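CurF (Lyngbya majuscula, PDB 5DP2) probably forms the cyclopropane ring of curacin A on a carrier-protein-bound substrate, using NADPH, as an enoyl reductase domain turned cyclopropanase. Local coordinates at residues P10-I15 and A112-V117; K65-S70 and L78-E83. One frame throughout, in Å; residues are numbered along the deposited sequence.

In the fold
The centres of the two contacts are about 10 Å apart. Segments 65-70, 78-83 and 112-117 belong to the GroES-like part of the enoyl reductase, while strand 11-14 pairs with strand 25-28. In sequence both segments of contact 2, in the loop between helix 50-57 and strand 83-91, fall between the two segments of contact 1, the last of which leads into strand 116-119. The contacts touch directly: Phe-113 N lies 2.9 Å from Phe-80 O, and Gln-12 OE1 lies 2.9 Å from Arg-69 NH1, both probable hydrogen bonds. The second pair ties the N-terminal strand to contact 2, whose Val-82 side chain is about 8 Å from bound NADP.

Contact 1 (P10-I15 and A112-V117); sequences PVQLRI and AFSSFV
Leu-13 lays CD2 over one face of the Phe-113 ring, 4.2 Å from its centroid. At 27° off the ring normal this is a CH-pi contact. The two side chains run side by side and point the same way, with Leu-13 CB and Phe-113 CB 3.6 Å apart. Gln-12 has CG anti to the backbone N (chi1 179°) and an extended chain, and its NE2 donates to Ser-114 OG at 2.9 Å; the acceptor lies in the plane of the amide and also binds Asn-111 O. On the other branch of the amide, OE1 accepts from Arg-14 NH1 and from Arg-69 NH1. An alanine in place of this glutamine would probably leave Ser-114 OG without this donor and the two arginines without a shared acceptor. The backbones run roughly antiparallel, with a single beta bridge between Gln-12 of strand 11-14, already paired with strand 25-28, and Ser-114. Phe-113, the centre of an inverse gamma turn, presents its O to Leu-13 N, and the N-H...O angle of 179° makes that bond almost straight. Val-11 N gives its hydrogen to Ser-115 OG at 2.9 Å, a side-chain acceptor, while Ser-115 N returns a bond to Val-11 O. A water joins Val-11 O to Phe-116 N, and Pro-10 CG rests 4.2 Å from Phe-116 CE2.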
loop_
_atom_site.group_PDB
_atom_site.type_symbol
_atom_site.label_atom_id
_atom_site.label_comp_id
_atom_site.label_asym_id
_atom_site.label_seq_id
_atom_site.Cartn_x
_atom_site.Cartn_y
_atom_site.Cartn_z
ATOM N N PRO A 10 -4.268 26.332 6.188
ATOM C CA PRO A 10 -3.380 25.144 6.280
ATOM C C PRO A 10 -3.626 24.359 7.555
ATOM O O PRO A 10 -3.656 24.917 8.671
ATOM C CB PRO A 10 -1.985 25.736 6.245
ATOM C CG PRO A 10 -2.167 27.081 5.573
ATOM C CD PRO A 10 -3.502 27.569 6.021
ATOM N N VAL A 11 -3.764 23.045 7.366
ATOM C CA VAL A 11 -3.965 22.106 8.466
ATOM C C VAL A 11 -3.125 20.840 8.230
ATOM O O VAL A 11 -2.591 20.607 7.134
ATOM C CB VAL A 11 -5.457 21.741 8.664
ATOM C CG1 VAL A 11 -6.251 22.913 9.198
ATOM C CG2 VAL A 11 -6.074 21.208 7.377
ATOM N N GLN A 12 -3.043 20.016 9.265
ATOM C CA GLN A 12 -2.355 18.723 9.207
ATOM C C GLN A 12 -3.090 17.751 10.128
ATOM O O GLN A 12 -3.462 18.124 11.250
ATOM C CB GLN A 12 -0.891 18.849 9.618
ATOM C CG GLN A 12 -0.140 17.522 9.597
ATOM C CD GLN A 12 1.343 17.744 9.796
ATOM O OE1 GLN A 12 1.820 17.884 10.932
ATOM N NE2 GLN A 12 2.076 17.810 8.699
ATOM N N LEU A 13 -3.280 16.517 9.668
ATOM C CA LEU A 13 -3.992 15.508 10.469
ATOM C C LEU A 13 -3.069 15.020 11.586
ATOM O O LEU A 13 -1.934 14.613 11.357
ATOM C CB LEU A 13 -4.396 14.347 9.547
ATOM C CG LEU A 13 -5.378 13.346 10.161
ATOM C CD1 LEU A 13 -6.717 13.981 10.412
ATOM C CD2 LEU A 13 -5.517 12.160 9.202
ATOM N N ARG A 14 -3.595 15.051 12.824
ATOM C CA ARG A 14 -2.823 14.711 14.003
ATOM C C ARG A 14 -3.709 13.997 15.013
ATOM O O ARG A 14 -4.933 13.992 14.882
ATOM C CB ARG A 14 -2.220 15.989 14.635
ATOM C CG ARG A 14 -1.276 16.767 13.719
ATOM C CD ARG A 14 0.064 16.086 13.499
ATOM N NE ARG A 14 0.987 16.349 14.623
ATOM C CZ ARG A 14 1.664 17.496 14.745
ATOM N NH1 ARG A 14 1.679 18.394 13.782
ATOM N NH2 ARG A 14 2.356 17.738 15.854
ATOM N N ILE A 15 -3.071 13.422 16.026
ATOM C CA ILE A 15 -3.772 12.839 17.169
ATOM C C ILE A 15 -3.125 13.332 18.465
ATOM O O ILE A 15 -1.926 13.600 18.505
ATOM C CB ILE A 15 -3.757 11.297 17.137
ATOM C CG1 ILE A 15 -2.343 10.734 17.028
ATOM C CG2 ILE A 15 -4.654 10.772 16.033
ATOM C CD1 ILE A 15 -2.251 9.229 17.172
ATOM N N ALA A 112 1.329 13.224 4.012
ATOM C CA ALA A 112 0.430 13.669 2.939
ATOM C C ALA A 112 -0.957 14.096 3.412
ATOM O O ALA A 112 -1.622 14.816 2.668
ATOM C CB ALA A 112 0.327 12.645 1.830
ATOM N N PHE A 113 -1.400 13.683 4.618
ATOM C CA PHE A 113 -2.621 14.260 5.195
ATOM C C PHE A 113 -2.280 15.635 5.797
ATOM O O PHE A 113 -2.255 15.831 7.018
ATOM C CB PHE A 113 -3.257 13.330 6.237
ATOM C CG PHE A 113 -4.053 12.180 5.672
ATOM C CD1 PHE A 113 -5.348 12.384 5.245
ATOM C CD2 PHE A 113 -3.559 10.888 5.639
ATOM C CE1 PHE A 113 -6.123 11.323 4.743
ATOM C CE2 PHE A 113 -4.333 9.819 5.164
ATOM C CZ PHE A 113 -5.604 10.059 4.699
ATOM N N SER A 114 -2.039 16.592 4.895
ATOM C CA SER A 114 -1.696 17.980 5.190
ATOM C C SER A 114 -2.168 18.807 4.010
ATOM O O SER A 114 -2.170 18.331 2.878
ATOM C CB SER A 114 -0.183 18.186 5.305
ATOM O OG SER A 114 0.411 17.401 6.321
ATOM N N SER A 115 -2.480 20.080 4.239
ATOM C CA SER A 115 -2.850 20.933 3.121
ATOM C C SER A 115 -1.693 21.098 2.129
ATOM O O SER A 115 -1.902 21.082 0.899
ATOM C CB SER A 115 -3.270 22.306 3.633
ATOM O OG SER A 115 -4.269 22.218 4.636
ATOM N N PHE A 116 -0.489 21.289 2.665
ATOM C CA PHE A 116 0.716 21.507 1.878
ATOM C C PHE A 116 1.820 20.608 2.425
ATOM O O PHE A 116 1.910 20.437 3.645
ATOM C CB PHE A 116 1.187 22.958 1.934
ATOM C CG PHE A 116 0.162 23.929 1.385
ATOM C CD1 PHE A 116 0.083 24.203 0.024
ATOM C CD2 PHE A 116 -0.746 24.546 2.229
ATOM C CE1 PHE A 116 -0.885 25.055 -0.471
ATOM C CE2 PHE A 116 -1.710 25.391 1.738
ATOM C CZ PHE A 116 -1.781 25.652 0.388
ATOM N N VAL A 117 2.632 20.040 1.526
ATOM C CA VAL A 117 3.800 19.253 1.887
ATOM C C VAL A 117 5.021 19.893 1.240
ATOM O O VAL A 117 5.015 20.128 0.040
ATOM C CB VAL A 117 3.651 17.785 1.434
ATOM C CG1 VAL A 117 4.971 17.022 1.575
ATOM C CG2 VAL A 117 2.571 17.075 2.240
HETATM O O HOH W 1 -0.344 22.150 5.714
HETATM O O HOH W 2 -0.654 14.156 8.968
#

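Contact 2 (K65-S70 and L78-E83)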
loop_
_atom_site.group_PDB
_atom_site.type_symbol
_atom_site.label_atom_id
_atom_site.label_comp_id
_atom_site.label_asym_id
_atom_site.label_seq_id
_atom_site.Cartn_x
_atom_site.Cartn_y
_atom_site.Cartn_z
ATOM N N LYS A 65 11.471 7.769 11.651
ATOM C CA LYS A 65 11.406 9.116 12.184
ATOM C C LYS A 65 10.697 10.089 11.242
ATOM O O LYS A 65 10.123 11.061 11.703
ATOM C CB LYS A 65 12.792 9.587 12.627
ATOM C CG LYS A 65 13.234 8.860 13.918
ATOM C CD LYS A 65 14.456 9.339 14.615
ATOM C CE LYS A 65 14.429 8.772 16.033
ATOM N NZ LYS A 65 15.644 9.126 16.807
ATOM N N LYS A 66 10.692 9.784 9.936
ATOM C CA LYS A 66 9.994 10.619 8.959
ATOM C C LYS A 66 8.495 10.708 9.241
ATOM O O LYS A 66 7.849 11.657 8.799
ATOM C CB LYS A 66 10.230 10.025 7.533
ATOM C CG LYS A 66 9.894 10.963 6.391
ATOM C CD LYS A 66 10.120 10.354 5.032
ATOM C CE LYS A 66 10.048 11.429 3.968
ATOM N NZ LYS A 66 10.193 10.891 2.617
ATOM N N ARG A 67 7.931 9.729 9.950
ATOM C CA ARG A 67 6.519 9.744 10.333
ATOM C C ARG A 67 6.196 10.677 11.505
ATOM O O ARG A 67 5.038 10.789 11.869
ATOM C CB ARG A 67 6.013 8.344 10.645
ATOM C CG ARG A 67 5.816 7.432 9.422
ATOM C CD ARG A 67 4.695 7.854 8.493
ATOM N NE ARG A 67 3.386 7.988 9.145
ATOM C CZ ARG A 67 2.612 6.976 9.534
ATOM N NH1 ARG A 67 2.889 5.719 9.240
ATOM N NH2 ARG A 67 1.491 7.248 10.224
ATOM N N TYR A 68 7.219 11.345 12.076
ATOM C CA TYR A 68 7.008 12.213 13.232
ATOM C C TYR A 68 7.540 13.603 12.997
ATOM O O TYR A 68 8.660 13.785 12.489
ATOM C CB TYR A 68 7.694 11.623 14.469
ATOM C CG TYR A 68 7.136 10.291 14.899
ATOM C CD1 TYR A 68 6.054 10.226 15.769
ATOM C CD2 TYR A 68 7.685 9.093 14.473
ATOM C CE1 TYR A 68 5.557 9.029 16.219
ATOM C CE2 TYR A 68 7.195 7.884 14.920
ATOM C CZ TYR A 68 6.148 7.845 15.812
ATOM O OH TYR A 68 5.648 6.660 16.334
ATOM N N ARG A 69 6.792 14.611 13.438
ATOM C CA ARG A 69 7.292 15.971 13.383
ATOM C C ARG A 69 8.588 16.101 14.181
ATOM O O ARG A 69 8.684 15.632 15.315
ATOM C CB ARG A 69 6.240 16.941 13.932
ATOM C CG ARG A 69 4.957 17.003 13.116
ATOM C CD ARG A 69 5.181 17.348 11.640
ATOM N NE ARG A 69 5.864 18.623 11.444
ATOM C CZ ARG A 69 5.242 19.780 11.253
ATOM N NH1 ARG A 69 3.921 19.857 11.191
ATOM N NH2 ARG A 69 5.954 20.897 11.127
ATOM N N SER A 70 9.582 16.744 13.533
ATOM C CA SER A 70 10.936 16.933 14.066
ATOM C C SER A 70 11.700 15.650 14.280
ATOM O O SER A 70 12.798 15.655 14.833
ATOM C CB SER A 70 10.927 17.741 15.362
ATOM O OG SER A 70 10.560 19.062 15.103
ATOM N N LEU A 78 2.986 12.347 15.601
ATOM C CA LEU A 78 2.750 11.445 14.459
ATOM C C LEU A 78 1.958 12.142 13.354
ATOM O O LEU A 78 0.919 12.749 13.610
ATOM C CB LEU A 78 1.985 10.212 14.950
ATOM C CG LEU A 78 1.749 9.105 13.906
ATOM C CD1 LEU A 78 3.034 8.461 13.425
ATOM C CD2 LEU A 78 0.830 8.048 14.480
ATOM N N THR A 79 2.450 11.996 12.117
ATOM C CA THR A 79 1.718 12.440 10.942
ATOM C C THR A 79 1.277 11.216 10.125
ATOM O O THR A 79 1.715 10.090 10.360
ATOM C CB THR A 79 2.543 13.423 10.083
ATOM O OG1 THR A 79 3.708 12.770 9.576
ATOM C CG2 THR A 79 2.995 14.627 10.865
ATOM N N PHE A 80 0.397 11.491 9.164
ATOM C CA PHE A 80 -0.221 10.456 8.346
ATOM C C PHE A 80 -0.129 10.846 6.886
ATOM O O PHE A 80 -0.042 12.026 6.549
ATOM C CB PHE A 80 -1.699 10.280 8.747
ATOM C CG PHE A 80 -1.882 9.993 10.206
ATOM C CD1 PHE A 80 -1.809 8.705 10.689
ATOM C CD2 PHE A 80 -2.060 11.027 11.125
ATOM C CE1 PHE A 80 -1.892 8.442 12.039
ATOM C CE2 PHE A 80 -2.157 10.769 12.479
ATOM C CZ PHE A 80 -2.094 9.479 12.937
ATOM N N GLY A 81 -0.207 9.827 6.035
ATOM C CA GLY A 81 -0.211 10.016 4.590
ATOM C C GLY A 81 1.102 9.518 4.014
ATOM O O GLY A 81 2.062 10.303 3.840
ATOM N N VAL A 82 1.159 8.225 3.722
ATOM C CA VAL A 82 2.355 7.574 3.250
ATOM C C VAL A 82 2.462 7.599 1.716
ATOM O O VAL A 82 3.397 7.043 1.137
ATOM C CB VAL A 82 2.496 6.153 3.847
ATOM C CG1 VAL A 82 2.659 6.211 5.361
ATOM C CG2 VAL A 82 1.324 5.253 3.456
ATOM N N GLU A 83 1.516 8.286 1.080
ATOM C CA GLU A 83 1.439 8.448 -0.356
ATOM C C GLU A 83 0.374 9.516 -0.599
ATOM O O GLU A 83 -0.476 9.771 0.261
ATOM C CB GLU A 83 1.015 7.127 -1.040
ATOM C CG GLU A 83 -0.318 6.585 -0.511
ATOM C CD GLU A 83 -0.813 5.307 -1.180
ATOM O OE1 GLU A 83 -0.603 5.183 -2.420
ATOM O OE2 GLU A 83 -1.412 4.468 -0.468
HETATM O O HOH W 3 6.258 13.797 10.034
#
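Arg-67 sets CG anti to its carbonyl carbon and then bends at chi2 and chi3, -68° and -56°, which brings NE to Thr-79 O; chi4 (-74°) places CZ where NH2 can reach the same oxygen. The grip is side-on: NE and NH2 of Arg-67 both donate to Thr-79 O, each at 2.9 Å, with the oxygen in the guanidinium plane. The two donors differ at the acceptor, since NH2 lies in the carbonyl plane whereas NE stands above it. In return Thr-79 N donates to Arg-67 O, so the main chain and side chain of one arginine engage both the N-H and the C=O of Thr-79. This two-nitrogen hold restricts rotation of the guanidinium, and a second acceptor, Asn-55 OD1, takes another hydrogen of NH2. Val-82 CG1, 3.9 Å from Arg-67 NH1, and Phe-80 CD1, 3.6 Å from Arg-67 NH2, also approach the guanidinium obliquely.

Leu-78 carries the hydrophobic half of the contact. Its CD1 sits over one face of the Tyr-68 ring, 4.1 Å from the centroid and offset toward the rim, and the same Leu-78 CD1 packs 3.4 Å from Arg-67 O. A lone beta bridge pairs Tyr-68 with Leu-78. Farther along, Thr-79 CG2 meets Arg-69 CD at 3.6 Å, the two side chains crossing at about a right angle. Thr-79 OG1 binds Gly-110 O, and a water links it to Lys-66 O.

The contact joins two parts of the loop between helix 50-57 and strand 83-91, in the GroES-like part of the chain. Helix 50-57 touches it through Glu-52, Asn-55 and Val-56, helix 140-153 meets Val-82 through Met-141, and strand 11-14 packs Leu-13 on Phe-80.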